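Putative oxidoreductase yhhX (Escherichia coli K-12, PDB 3F4L) is a putative oxidoreductase of the Gfo/Idh/MocA family that probably binds a nicotinamide dinucleotide and may act as an NADP+-dependent scyllo-inositol dehydrogenase. Local coordinates at residues Ala160-Leu166 and Arg201-Pro206; Ser151-Arg157 and Lys224-Lys230; Thr99-Ala105 and Leu326-Glu330; Gln168-Phe172 and Pro206-Ala212. One frame throughout, in Å; residues are numbered along the deposited sequence.

Contact 1 of 4, residues Ala160-Leu166 and Arg201-Pro206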
loop_
_atom_site.group_PDB
_atom_site.type_symbol
_atom_site.label_atom_id
_atom_site.label_comp_id
_atom_site.label_asym_id
_atom_site.label_seq_id
_atom_site.Cartn_x
_atom_site.Cartn_y
_atom_site.Cartn_z
ATOM N N ALA A 160 -21.871 -10.787 1.068
ATOM C CA ALA A 160 -22.468 -9.699 0.315
ATOM C C ALA A 160 -23.569 -10.292 -0.545
ATOM O O ALA A 160 -23.297 -10.994 -1.518
ATOM C CB ALA A 160 -21.416 -9.018 -0.571
ATOM N N GLU A 161 -24.813 -10.020 -0.175
ATOM C CA GLU A 161 -25.932 -10.542 -0.938
ATOM C C GLU A 161 -25.918 -9.888 -2.313
ATOM O O GLU A 161 -25.517 -8.729 -2.456
ATOM C CB GLU A 161 -27.256 -10.235 -0.227
ATOM C CG GLU A 161 -27.391 -10.847 1.166
ATOM C CD GLU A 161 -27.308 -12.366 1.167
ATOM O OE1 GLU A 161 -27.824 -13.001 0.222
ATOM O OE2 GLU A 161 -26.741 -12.929 2.128
ATOM N N THR A 162 -26.337 -10.640 -3.323
ATOM C CA THR A 162 -26.378 -10.120 -4.679
ATOM C C THR A 162 -27.276 -8.902 -4.713
ATOM O O THR A 162 -28.402 -8.942 -4.221
ATOM C CB THR A 162 -26.922 -11.167 -5.656
ATOM O OG1 THR A 162 -26.047 -12.301 -5.658
ATOM C CG2 THR A 162 -27.015 -10.588 -7.071
ATOM N N LYS A 163 -26.763 -7.812 -5.276
ATOM C CA LYS A 163 -27.522 -6.571 -5.383
ATOM C C LYS A 163 -26.864 -5.703 -6.446
ATOM O O LYS A 163 -26.121 -4.778 -6.131
ATOM C CB LYS A 163 -27.548 -5.837 -4.038
ATOM C CG LYS A 163 -28.930 -5.796 -3.390
ATOM C CD LYS A 163 -28.938 -4.963 -2.099
ATOM C CE LYS A 163 -28.104 -5.603 -0.987
ATOM N NZ LYS A 163 -28.610 -6.949 -0.570
ATOM N N PRO A 164 -27.129 -6.005 -7.725
ATOM C CA PRO A 164 -26.559 -5.260 -8.849
ATOM C C PRO A 164 -26.738 -3.756 -8.744
ATOM O O PRO A 164 -27.677 -3.266 -8.110
ATOM C CB PRO A 164 -27.270 -5.865 -10.057
ATOM C CG PRO A 164 -27.450 -7.297 -9.639
ATOM C CD PRO A 164 -27.935 -7.142 -8.207
ATOM N N GLY A 165 -25.816 -3.028 -9.364
ATOM C CA GLY A 165 -25.877 -1.582 -9.336
ATOM C C GLY A 165 -24.866 -0.970 -10.281
ATOM O O GLY A 165 -24.182 -1.682 -11.014
ATOM N N LEU A 166 -24.782 0.355 -10.259
ATOM C CA LEU A 166 -23.857 1.097 -11.105
ATOM C C LEU A 166 -22.608 1.496 -10.317
ATOM O O LEU A 166 -22.521 1.273 -9.107
ATOM C CB LEU A 166 -24.543 2.356 -11.644
ATOM C CG LEU A 166 -25.675 2.217 -12.669
ATOM C CD1 LEU A 166 -25.121 1.624 -13.955
ATOM C CD2 LEU A 166 -26.785 1.355 -12.102
ATOM N N ARG A 201 -16.212 -9.842 -3.161
ATOM C CA ARG A 201 -17.167 -10.691 -2.464
ATOM C C ARG A 201 -18.248 -11.306 -3.344
ATOM O O ARG A 201 -18.545 -12.498 -3.229
ATOM C CB ARG A 201 -17.819 -9.907 -1.330
ATOM C CG ARG A 201 -16.854 -9.500 -0.234
ATOM C CD ARG A 201 -17.571 -8.688 0.820
ATOM N NE ARG A 201 -18.175 -7.496 0.240
ATOM C CZ ARG A 201 -18.980 -6.667 0.899
ATOM N NH1 ARG A 201 -19.284 -6.898 2.167
ATOM N NH2 ARG A 201 -19.473 -5.598 0.286
ATOM N N ASN A 202 -18.848 -10.494 -4.203
ATOM C CA ASN A 202 -19.898 -10.978 -5.095
ATOM C C ASN A 202 -19.738 -10.299 -6.439
ATOM O O ASN A 202 -20.027 -9.109 -6.573
ATOM C CB ASN A 202 -21.280 -10.658 -4.529
ATOM C CG ASN A 202 -22.390 -11.322 -5.316
ATOM O OD1 ASN A 202 -22.275 -11.502 -6.528
ATOM N ND2 ASN A 202 -23.481 -11.680 -4.634
ATOM N N LYS A 203 -19.287 -11.055 -7.434
ATOM C CA LYS A 203 -19.060 -10.501 -8.766
ATOM C C LYS A 203 -20.271 -9.843 -9.418
ATOM O O LYS A 203 -20.139 -9.161 -10.433
ATOM C CB LYS A 203 -18.490 -11.577 -9.696
ATOM C CG LYS A 203 -16.990 -11.799 -9.540
ATOM C CD LYS A 203 -16.224 -10.517 -9.823
ATOM C CE LYS A 203 -14.718 -10.719 -9.755
ATOM N NZ LYS A 203 -14.236 -11.140 -8.407
ATOM N N ALA A 204 -21.453 -10.027 -8.839
ATOM C CA ALA A 204 -22.642 -9.418 -9.411
ATOM C C ALA A 204 -22.809 -7.981 -8.922
ATOM O O ALA A 204 -23.522 -7.193 -9.539
ATOM C CB ALA A 204 -23.882 -10.242 -9.045
ATOM N N ASN A 205 -22.139 -7.648 -7.817
ATOM C CA ASN A 205 -22.233 -6.321 -7.199
ATOM C C ASN A 205 -21.200 -5.279 -7.638
ATOM O O ASN A 205 -20.185 -5.603 -8.255
ATOM C CB ASN A 205 -22.132 -6.457 -5.672
ATOM C CG ASN A 205 -23.235 -7.311 -5.086
ATOM O OD1 ASN A 205 -24.078 -7.831 -5.809
ATOM N ND2 ASN A 205 -23.232 -7.458 -3.770
ATOM N N PRO A 206 -21.463 -3.998 -7.328
ATOM C CA PRO A 206 -20.533 -2.920 -7.681
ATOM C C PRO A 206 -19.267 -3.148 -6.833
ATOM O O PRO A 206 -19.268 -3.982 -5.929
ATOM C CB PRO A 206 -21.291 -1.664 -7.257
ATOM C CG PRO A 206 -22.739 -2.063 -7.463
ATOM C CD PRO A 206 -22.753 -3.449 -6.871
HETATM O O HOH W 1 -23.724 -4.814 -10.379
#
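Two asparagine side chains of Arg201-Pro206 hold Ala160-Lys163, mostly by its backbone. Asn205 pairs with it through both ends of its amide: Lys163 N donates to Asn205 OD1 (2.7 Å) and Asn205 ND2 donates to Glu161 O (2.9 Å). Asn202 ND2 divides its hydrogens between Thr162 OG1 (2.8 Å) and Ala160 O (3.2 Å), while Asn202 OD1 accepts from Ala204 N (2.9 Å) in an Asx turn. This turn lies within a type I beta turn from Asn202 to Asn205, closed by Asn205 N to Asn202 O (2.9 Å). In the C-terminal alpha/beta domain the contact ties the loop between strand 146-152 and helix 171-187 to the one between strands 192-198 and 209-216. Water 1 extends the bonding, accepting from Gly165 N (2.9 Å) and donating to Ala204 O (2.5 Å). Apolar contacts follow: Thr162 CG2 meets Ala204 CB at 3.7 Å, and Gly165 CA lies 3.7 Å from Pro206 CG. Ala160 CB sits over one face of the Arg201 guanidinium, 3.7 Å from Arg201 NE; that group is held by Asp208 and by the carbonyl of Arg157. Lys203 forms a salt bridge with Asp218 of the second subunit.

Contact 2 of 4, residues Ser151-Arg157 and Lys224-Lys230; sequences SHFDYYR and KTSHLVK
Strands 146-152 and 219-225 run parallel, His152 bridged to Lys224 (CA-CA 5.2 Å). Ser151-His152 and Lys224-Ser226 are extended; the second chain bends at His227 (phi/psi -99/15). Lys224 N donates to Ser151 O (3.0 Å) and Phe153 N to Lys224 O (3.1 Å). Beyond the strands the loops stay hydrogen-bonded, Tyr155 N to Ser226 O (3.0 Å), Val229 N to Tyr155 O (3.0 Å) and Arg157 N to His227 O (2.9 Å), with a single further bridge of Tyr156 with Leu228 (CA-CA 4.7 Å). Asp154 (chi1 m) brings OD1 to Ser226 N at 2.9 Å, a weak bond. Ser226 (chi1 t) makes an ST turn, its OG accepting from Leu228 N (3.1 Å). This is the parallel pair inside the mixed, otherwise antiparallel sheet of the C-terminal domain. Lys224 (chi1 p, chi2 t, chi3 m) lays CG over the His152 ring (chi1 m), 3.9 Å from its centroid; its NZ forms salt bridges with Glu211 of the same chain and Glu148 of the second subunit. The Tyr155 and His227 rings, both chi1 m, lie obliquely, centroids 5.4 Å apart. Tyr156 (chi1 t, chi2 70°) receives Lys230 CD (chi1 t, chi2 p) over its face, 3.8 Å from the centroid, a CH-pi contact.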
loop_
_atom_site.group_PDB
_atom_site.type_symbol
_atom_site.label_atom_id
_atom_site.label_comp_id
_atom_site.label_asym_id
_atom_site.label_seq_id
_atom_site.Cartn_x
_atom_site.Cartn_y
_atom_site.Cartn_z
ATOM N N SER A 151 -4.006 5.880 3.929
ATOM C CA SER A 151 -5.261 5.889 4.669
ATOM C C SER A 151 -6.057 4.609 4.408
ATOM O O SER A 151 -6.236 4.201 3.257
ATOM C CB SER A 151 -6.093 7.102 4.252
ATOM O OG SER A 151 -7.381 7.054 4.829
ATOM N N HIS A 152 -6.535 3.981 5.479
ATOM C CA HIS A 152 -7.312 2.755 5.370
ATOM C C HIS A 152 -8.686 2.923 6.008
ATOM O O HIS A 152 -8.832 3.563 7.044
ATOM C CB HIS A 152 -6.604 1.582 6.067
ATOM C CG HIS A 152 -5.512 0.947 5.260
ATOM N ND1 HIS A 152 -4.223 1.437 5.223
ATOM C CD2 HIS A 152 -5.516 -0.155 4.473
ATOM C CE1 HIS A 152 -3.481 0.664 4.449
ATOM N NE2 HIS A 152 -4.243 -0.311 3.981
ATOM N N PHE A 153 -9.695 2.358 5.367
ATOM C CA PHE A 153 -11.051 2.382 5.895
ATOM C C PHE A 153 -11.539 1.003 5.477
ATOM O O PHE A 153 -12.118 0.843 4.415
ATOM C CB PHE A 153 -11.885 3.486 5.237
ATOM C CG PHE A 153 -13.099 3.876 6.035
ATOM C CD1 PHE A 153 -14.175 3.007 6.153
ATOM C CD2 PHE A 153 -13.144 5.097 6.707
ATOM C CE1 PHE A 153 -15.282 3.342 6.933
ATOM C CE2 PHE A 153 -14.245 5.446 7.489
ATOM C CZ PHE A 153 -15.318 4.562 7.602
ATOM N N ASP A 154 -11.277 0.008 6.319
ATOM C CA ASP A 154 -11.634 -1.368 5.999
ATOM C C ASP A 154 -12.633 -2.033 6.942
ATOM O O ASP A 154 -12.966 -1.502 7.997
ATOM C CB ASP A 154 -10.369 -2.226 5.975
ATOM C CG ASP A 154 -9.266 -1.627 5.125
ATOM O OD1 ASP A 154 -9.530 -1.271 3.960
ATOM O OD2 ASP A 154 -8.128 -1.527 5.625
ATOM N N TYR A 155 -13.068 -3.228 6.547
ATOM C CA TYR A 155 -14.009 -4.050 7.321
ATOM C C TYR A 155 -13.708 -5.509 7.044
ATOM O O TYR A 155 -12.940 -5.841 6.141
ATOM C CB TYR A 155 -15.457 -3.871 6.848
ATOM C CG TYR A 155 -16.036 -2.484 6.922
ATOM C CD1 TYR A 155 -16.487 -1.960 8.132
ATOM C CD2 TYR A 155 -16.171 -1.710 5.769
ATOM C CE1 TYR A 155 -17.067 -0.699 8.192
ATOM C CE2 TYR A 155 -16.750 -0.442 5.820
ATOM C CZ TYR A 155 -17.195 0.053 7.034
ATOM O OH TYR A 155 -17.769 1.305 7.096
ATOM N N TYR A 156 -14.336 -6.379 7.828
ATOM C CA TYR A 156 -14.261 -7.807 7.561
ATOM C C TYR A 156 -15.726 -8.222 7.554
ATOM O O TYR A 156 -16.292 -8.564 8.598
ATOM C CB TYR A 156 -13.505 -8.623 8.615
ATOM C CG TYR A 156 -13.460 -10.077 8.166
ATOM C CD1 TYR A 156 -12.676 -10.462 7.069
ATOM C CD2 TYR A 156 -14.293 -11.035 8.746
ATOM C CE1 TYR A 156 -12.733 -11.764 6.555
ATOM C CE2 TYR A 156 -14.357 -12.342 8.246
ATOM C CZ TYR A 156 -13.576 -12.696 7.149
ATOM O OH TYR A 156 -13.635 -13.980 6.658
ATOM N N ARG A 157 -16.336 -8.124 6.375
ATOM C CA ARG A 157 -17.739 -8.474 6.137
ATOM C C ARG A 157 -17.714 -9.300 4.855
ATOM O O ARG A 157 -18.013 -8.799 3.774
ATOM C CB ARG A 157 -18.580 -7.210 5.923
ATOM C CG ARG A 157 -18.730 -6.337 7.153
ATOM C CD ARG A 157 -19.428 -5.003 6.844
ATOM N NE ARG A 157 -19.626 -4.223 8.066
ATOM C CZ ARG A 157 -19.955 -2.935 8.097
ATOM N NH1 ARG A 157 -20.130 -2.260 6.964
ATOM N NH2 ARG A 157 -20.099 -2.316 9.265
ATOM N N LYS A 224 -7.390 3.583 0.588
ATOM C CA LYS A 224 -7.909 2.284 0.214
ATOM C C LYS A 224 -8.848 1.667 1.227
ATOM O O LYS A 224 -8.786 1.958 2.424
ATOM C CB LYS A 224 -6.749 1.328 -0.076
ATOM C CG LYS A 224 -5.764 1.182 1.067
ATOM C CD LYS A 224 -4.498 0.449 0.634
ATOM C CE LYS A 224 -4.771 -1.005 0.284
ATOM N NZ LYS A 224 -3.529 -1.701 -0.162
ATOM N N THR A 225 -9.745 0.829 0.718
ATOM C CA THR A 225 -10.699 0.125 1.561
ATOM C C THR A 225 -10.977 -1.243 0.970
ATOM O O THR A 225 -10.874 -1.458 -0.236
ATOM C CB THR A 225 -12.065 0.852 1.706
ATOM O OG1 THR A 225 -12.959 0.411 0.679
ATOM C CG2 THR A 225 -11.902 2.345 1.651
ATOM N N SER A 226 -11.337 -2.169 1.842
ATOM C CA SER A 226 -11.654 -3.523 1.432
ATOM C C SER A 226 -12.591 -4.055 2.492
ATOM O O SER A 226 -12.527 -3.620 3.642
ATOM C CB SER A 226 -10.385 -4.378 1.389
ATOM O OG SER A 226 -10.699 -5.744 1.183
ATOM N N HIS A 227 -13.482 -4.963 2.107
ATOM C CA HIS A 227 -14.396 -5.563 3.074
ATOM C C HIS A 227 -13.843 -6.926 3.473
ATOM O O HIS A 227 -14.554 -7.744 4.056
ATOM C CB HIS A 227 -15.800 -5.739 2.473
ATOM C CG HIS A 227 -16.542 -4.450 2.283
ATOM N ND1 HIS A 227 -16.159 -3.498 1.361
ATOM C CD2 HIS A 227 -17.637 -3.954 2.905
ATOM C CE1 HIS A 227 -16.989 -2.472 1.424
ATOM N NE2 HIS A 227 -17.895 -2.723 2.352
ATOM N N LEU A 228 -12.570 -7.171 3.156
ATOM C CA LEU A 228 -11.951 -8.454 3.482
ATOM C C LEU A 228 -10.615 -8.290 4.203
ATOM O O LEU A 228 -9.580 -8.727 3.716
ATOM C CB LEU A 228 -11.766 -9.271 2.200
ATOM C CG LEU A 228 -13.064 -9.665 1.485
ATOM C CD1 LEU A 228 -12.736 -10.285 0.135
ATOM C CD2 LEU A 228 -13.857 -10.644 2.365
ATOM N N VAL A 229 -10.660 -7.659 5.370
ATOM C CA VAL A 229 -9.465 -7.416 6.168
ATOM C C VAL A 229 -9.730 -7.898 7.593
ATOM O O VAL A 229 -10.320 -7.191 8.403
ATOM C CB VAL A 229 -9.105 -5.901 6.165
ATOM C CG1 VAL A 229 -7.938 -5.610 7.109
ATOM C CG2 VAL A 229 -8.763 -5.468 4.754
ATOM N N LYS A 230 -9.295 -9.117 7.882
ATOM C CA LYS A 230 -9.496 -9.702 9.201
ATOM C C LYS A 230 -8.610 -9.033 10.242
ATOM O O LYS A 230 -9.032 -8.806 11.369
ATOM C CB LYS A 230 -9.229 -11.204 9.150
ATOM C CG LYS A 230 -9.682 -11.948 10.397
ATOM C CD LYS A 230 -11.192 -11.793 10.624
ATOM C CE LYS A 230 -11.659 -12.661 11.791
ATOM N NZ LYS A 230 -13.128 -12.610 12.017
#

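Contact 3 of 4, residues Thr99-Ala105 and Leu326-Glu330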
loop_
_atom_site.group_PDB
_atom_site.type_symbol
_atom_site.label_atom_id
_atom_site.label_comp_id
_atom_site.label_asym_id
_atom_site.label_seq_id
_atom_site.Cartn_x
_atom_site.Cartn_y
_atom_site.Cartn_z
ATOM N N THR A 99 -23.408 15.930 -5.935
ATOM C CA THR A 99 -24.210 15.899 -7.155
ATOM C C THR A 99 -23.845 14.627 -7.887
ATOM O O THR A 99 -22.816 14.012 -7.595
ATOM C CB THR A 99 -23.914 17.092 -8.101
ATOM O OG1 THR A 99 -22.500 17.201 -8.316
ATOM C CG2 THR A 99 -24.451 18.388 -7.516
ATOM N N PRO A 100 -24.688 14.201 -8.837
ATOM C CA PRO A 100 -24.365 12.977 -9.569
ATOM C C PRO A 100 -23.167 13.179 -10.486
ATOM O O PRO A 100 -22.427 12.230 -10.767
ATOM C CB PRO A 100 -25.643 12.697 -10.367
ATOM C CG PRO A 100 -26.725 13.337 -9.528
ATOM C CD PRO A 100 -26.065 14.638 -9.130
ATOM N N THR A 101 -22.973 14.415 -10.940
ATOM C CA THR A 101 -21.885 14.720 -11.863
ATOM C C THR A 101 -21.112 16.006 -11.602
ATOM O O THR A 101 -21.553 16.890 -10.863
ATOM C CB THR A 101 -22.407 14.795 -13.306
ATOM O OG1 THR A 101 -23.118 16.027 -13.493
ATOM C CG2 THR A 101 -23.345 13.640 -13.584
ATOM N N LEU A 102 -19.960 16.107 -12.258
ATOM C CA LEU A 102 -19.076 17.260 -12.142
ATOM C C LEU A 102 -19.751 18.525 -12.683
ATOM O O LEU A 102 -19.687 19.592 -12.066
ATOM C CB LEU A 102 -17.781 16.965 -12.903
ATOM C CG LEU A 102 -16.575 17.899 -12.802
ATOM C CD1 LEU A 102 -16.167 18.079 -11.348
ATOM C CD2 LEU A 102 -15.419 17.308 -13.617
ATOM N N ALA A 103 -20.403 18.402 -13.835
ATOM C CA ALA A 103 -21.091 19.540 -14.439
ATOM C C ALA A 103 -22.178 20.096 -13.503
ATOM O O ALA A 103 -22.264 21.307 -13.298
ATOM C CB ALA A 103 -21.703 19.128 -15.783
ATOM N N GLN A 104 -23.005 19.221 -12.937
ATOM C CA GLN A 104 -24.052 19.678 -12.025
ATOM C C GLN A 104 -23.449 20.392 -10.821
ATOM O O GLN A 104 -24.001 21.381 -10.338
ATOM C CB GLN A 104 -24.910 18.509 -11.544
ATOM C CG GLN A 104 -25.913 18.028 -12.564
ATOM C CD GLN A 104 -26.671 16.809 -12.099
ATOM O OE1 GLN A 104 -26.124 15.705 -12.042
ATOM N NE2 GLN A 104 -27.936 16.997 -11.752
ATOM N N ALA A 105 -22.322 19.883 -10.333
ATOM C CA ALA A 105 -21.650 20.497 -9.196
ATOM C C ALA A 105 -21.229 21.903 -9.604
ATOM O O ALA A 105 -21.457 22.872 -8.881
ATOM C CB ALA A 105 -20.428 19.684 -8.802
ATOM N N LEU A 326 -15.018 14.924 -7.096
ATOM C CA LEU A 326 -15.963 14.393 -8.075
ATOM C C LEU A 326 -15.276 13.929 -9.356
ATOM O O LEU A 326 -15.627 12.889 -9.918
ATOM C CB LEU A 326 -17.012 15.452 -8.420
ATOM C CG LEU A 326 -18.192 15.634 -7.456
ATOM C CD1 LEU A 326 -17.707 15.636 -6.007
ATOM C CD2 LEU A 326 -18.902 16.952 -7.799
ATOM N N GLU A 327 -14.305 14.704 -9.827
ATOM C CA GLU A 327 -13.593 14.351 -11.053
ATOM C C GLU A 327 -12.794 13.059 -10.875
ATOM O O GLU A 327 -12.823 12.176 -11.738
ATOM C CB GLU A 327 -12.655 15.487 -11.463
ATOM C CG GLU A 327 -11.969 15.272 -12.786
ATOM C CD GLU A 327 -11.045 16.416 -13.151
ATOM O OE1 GLU A 327 -11.468 17.586 -13.047
ATOM O OE2 GLU A 327 -9.895 16.145 -13.553
ATOM N N ILE A 328 -12.088 12.949 -9.752
ATOM C CA ILE A 328 -11.297 11.755 -9.473
ATOM C C ILE A 328 -12.198 10.516 -9.412
ATOM O O ILE A 328 -11.879 9.481 -9.989
ATOM C CB ILE A 328 -10.498 11.906 -8.147
ATOM C CG1 ILE A 328 -9.397 12.970 -8.332
ATOM C CG2 ILE A 328 -9.864 10.566 -7.762
ATOM C CD1 ILE A 328 -8.611 13.336 -7.058
ATOM N N LEU A 329 -13.331 10.625 -8.726
ATOM C CA LEU A 329 -14.251 9.501 -8.635
ATOM C C LEU A 329 -14.749 9.076 -10.023
ATOM O O LEU A 329 -14.728 7.887 -10.365
ATOM C CB LEU A 329 -15.441 9.866 -7.735
ATOM C CG LEU A 329 -15.124 9.958 -6.237
ATOM C CD1 LEU A 329 -16.331 10.466 -5.465
ATOM C CD2 LEU A 329 -14.706 8.572 -5.734
ATOM N N GLU A 330 -15.174 10.046 -10.826
ATOM C CA GLU A 330 -15.680 9.760 -12.169
ATOM C C GLU A 330 -14.649 9.095 -13.059
ATOM O O GLU A 330 -14.930 8.087 -13.701
ATOM C CB GLU A 330 -16.154 11.044 -12.867
ATOM C CG GLU A 330 -17.285 11.786 -12.174
ATOM C CD GLU A 330 -17.893 12.871 -13.056
ATOM O OE1 GLU A 330 -17.125 13.671 -13.640
ATOM O OE2 GLU A 330 -19.141 12.924 -13.161
#
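The start of helix 102-115, in the NAD-binding Rossmann domain, here meets helix 319-331, which belongs to the C-terminal alpha/beta domain, so the contact joins the two domains. Thr99 OG1 donates to Thr101 O (2.7 Å), and the same oxygen of Thr99 lies 3.6 Å from Leu326 CD2. Pro100 is turned away from the partner helix. Thr101 is the N-cap: its OG1 accepts from Gln104 N at 3.2 Å, and its carbonyl accepts from Ala105 N (3.1 Å) in the first turn. Leu102 is the main projection. Its CD1 packs 4.0 Å from Leu326 CB and its CD2 3.9 Å from Glu327 CB, placing its branched end against the surface of helix 319-331, where Leu323 also touches it. Leu102 N makes a weak hydrogen bond to Glu330 OE2 (3.4 Å), a carboxylate facing the backbone amide of the first helical residue. Ala105 returns to the interface, its CB meeting Leu326 CD2 at 3.3 Å.

Contact 4 of 4, residues Gln168-Phe172 and Pro206-Ala212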
loop_
_atom_site.group_PDB
_atom_site.type_symbol
_atom_site.label_atom_id
_atom_site.label_comp_id
_atom_site.label_asym_id
_atom_site.label_seq_id
_atom_site.Cartn_x
_atom_site.Cartn_y
_atom_site.Cartn_z
ATOM N N GLN A 168 -21.739 4.201 -9.185
ATOM C CA GLN A 168 -22.117 5.103 -8.097
ATOM C C GLN A 168 -22.578 4.406 -6.819
ATOM O O GLN A 168 -22.692 5.044 -5.770
ATOM C CB GLN A 168 -23.251 6.036 -8.530
ATOM C CG GLN A 168 -23.069 6.726 -9.862
ATOM C CD GLN A 168 -23.624 5.910 -11.019
ATOM O OE1 GLN A 168 -22.910 5.123 -11.642
ATOM N NE2 GLN A 168 -24.915 6.090 -11.303
ATOM N N ASP A 169 -22.866 3.112 -6.906
ATOM C CA ASP A 169 -23.335 2.363 -5.741
ATOM C C ASP A 169 -22.200 1.613 -5.045
ATOM O O ASP A 169 -22.404 0.992 -4.003
ATOM C CB ASP A 169 -24.401 1.354 -6.172
ATOM C CG ASP A 169 -25.504 1.990 -6.988
ATOM O OD1 ASP A 169 -26.228 2.850 -6.442
ATOM O OD2 ASP A 169 -25.641 1.637 -8.178
ATOM N N GLY A 170 -21.010 1.675 -5.626
ATOM C CA GLY A 170 -19.876 0.968 -5.056
ATOM C C GLY A 170 -19.199 1.637 -3.882
ATOM O O GLY A 170 -19.575 2.735 -3.468
ATOM N N ALA A 171 -18.173 0.967 -3.361
ATOM C CA ALA A 171 -17.411 1.452 -2.221
ATOM C C ALA A 171 -16.570 2.691 -2.520
ATOM O O ALA A 171 -16.375 3.533 -1.638
ATOM C CB ALA A 171 -16.508 0.328 -1.690
ATOM N N PHE A 172 -16.065 2.796 -3.748
ATOM C CA PHE A 172 -15.248 3.942 -4.132
ATOM C C PHE A 172 -16.039 5.245 -4.014
ATOM O O PHE A 172 -15.578 6.204 -3.393
ATOM C CB PHE A 172 -14.707 3.762 -5.554
ATOM C CG PHE A 172 -13.628 4.750 -5.919
ATOM C CD1 PHE A 172 -12.695 5.156 -4.973
ATOM C CD2 PHE A 172 -13.526 5.245 -7.213
ATOM C CE1 PHE A 172 -11.672 6.042 -5.311
ATOM C CE2 PHE A 172 -12.505 6.130 -7.561
ATOM C CZ PHE A 172 -11.580 6.526 -6.613
ATOM N N PRO A 206 -21.463 -3.998 -7.328
ATOM C CA PRO A 206 -20.533 -2.920 -7.681
ATOM C C PRO A 206 -19.267 -3.148 -6.833
ATOM O O PRO A 206 -19.268 -3.982 -5.929
ATOM C CB PRO A 206 -21.291 -1.664 -7.257
ATOM C CG PRO A 206 -22.739 -2.063 -7.463
ATOM C CD PRO A 206 -22.753 -3.449 -6.871
ATOM N N ASP A 207 -18.201 -2.410 -7.118
ATOM C CA ASP A 207 -16.945 -2.559 -6.383
ATOM C C ASP A 207 -17.085 -2.468 -4.862
ATOM O O ASP A 207 -17.879 -1.684 -4.343
ATOM C CB ASP A 207 -15.950 -1.498 -6.843
ATOM C CG ASP A 207 -16.357 -0.096 -6.417
ATOM O OD1 ASP A 207 -17.288 0.475 -7.032
ATOM O OD2 ASP A 207 -15.751 0.428 -5.454
ATOM N N ASP A 208 -16.298 -3.274 -4.155
ATOM C CA ASP A 208 -16.295 -3.278 -2.691
ATOM C C ASP A 208 -14.858 -3.196 -2.202
ATOM O O ASP A 208 -14.578 -3.343 -1.012
ATOM C CB ASP A 208 -16.933 -4.561 -2.145
ATOM C CG ASP A 208 -16.195 -5.818 -2.582
ATOM O OD1 ASP A 208 -15.097 -5.714 -3.176
ATOM O OD2 ASP A 208 -16.719 -6.920 -2.323
ATOM N N THR A 209 -13.954 -2.953 -3.139
ATOM C CA THR A 209 -12.532 -2.884 -2.851
ATOM C C THR A 209 -11.894 -1.834 -3.751
ATOM O O THR A 209 -12.154 -1.811 -4.953
ATOM C CB THR A 209 -11.870 -4.234 -3.166
ATOM O OG1 THR A 209 -12.622 -5.282 -2.542
ATOM C CG2 THR A 209 -10.424 -4.262 -2.674
ATOM N N PHE A 210 -11.073 -0.963 -3.176
ATOM C CA PHE A 210 -10.410 0.042 -3.981
ATOM C C PHE A 210 -9.167 0.605 -3.334
ATOM O O PHE A 210 -8.996 0.548 -2.117
ATOM C CB PHE A 210 -11.364 1.198 -4.324
ATOM C CG PHE A 210 -11.678 2.111 -3.168
ATOM C CD1 PHE A 210 -12.852 1.960 -2.439
ATOM C CD2 PHE A 210 -10.802 3.128 -2.811
ATOM C CE1 PHE A 210 -13.147 2.807 -1.375
ATOM C CE2 PHE A 210 -11.088 3.981 -1.745
ATOM C CZ PHE A 210 -12.258 3.823 -1.027
ATOM N N GLU A 211 -8.291 1.131 -4.178
ATOM C CA GLU A 211 -7.076 1.785 -3.734
ATOM C C GLU A 211 -6.813 2.885 -4.748
ATOM O O GLU A 211 -6.639 2.618 -5.936
ATOM C CB GLU A 211 -5.877 0.836 -3.702
ATOM C CG GLU A 211 -4.613 1.541 -3.194
ATOM C CD GLU A 211 -3.390 0.644 -3.137
ATOM O OE1 GLU A 211 -3.535 -0.556 -2.806
ATOM O OE2 GLU A 211 -2.275 1.150 -3.402
ATOM N N ALA A 212 -6.829 4.124 -4.280
ATOM C CA ALA A 212 -6.568 5.258 -5.143
ATOM C C ALA A 212 -5.260 5.859 -4.669
ATOM O O ALA A 212 -5.039 6.020 -3.471
ATOM C CB ALA A 212 -7.690 6.281 -5.041
#
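Gly170, at the N-cap position of helix 171-187, leaves a hollow into which Pro206 and Asp207 fit: Pro206 CB lies 3.7 Å and Asp207 OD1 3.3 Å from Gly170 CA. A beta carbon on Gly170 would collide with Asp207 OD1. Asp207 closes the helix start with both backbone and side chain, its O accepting from Ala171 N (2.8 Å) and its OD2 from Phe172 N (2.9 Å). The small Ala171 methyl is a shallow bump nestled against Asp208, with CB 3.7 Å from Asp208 CA. Ala171 CB also touches the ring at Phe210 CD1, 4.1 Å away. Phe172 is the large knob. Its CD1 sits over one face of the Phe210 ring, 3.5 Å from Phe210 CD2, with the two planes at 53°, and its CE1 rests 4.0 Å from Ala212 CB. Asp208 and Thr209 form a classic beta bulge opposite Arg198. Beyond the contact, Phe172 leans on Tyr195 and Ile197 of strand 192-198, and Phe210 on Val223 and Thr225 of strand 219-225, so the first turn of helix 171-187 is seated on the mixed sheet of the C-terminal domain.

How the contacts relate
Contact 4 is the buried one, with aromatic and aliphatic groups beside a helix start whose first amides are bonded to Asp207; contact 1 lies at the surface and relies on asparagine amides, while contacts 2 and 3 are partly buried. Contacts 1 and 4 share Pro206 and are joined by the Arg201-Asp208 salt bridge; Arg201 also ties contact 1 to contact 2, its NH1 lying 2.8 Å from Arg157 O. Contacts 2 and 4 meet on neighbouring strands 219-225 and 209-216, where Lys224 pairs with Glu211. Contact 2 depends on backbone pairing and reaches the second subunit through several side chains. Contact 3 alone joins the two domains, chiefly by leucine packing, and touches contact 4 where Leu329 packs against Phe172.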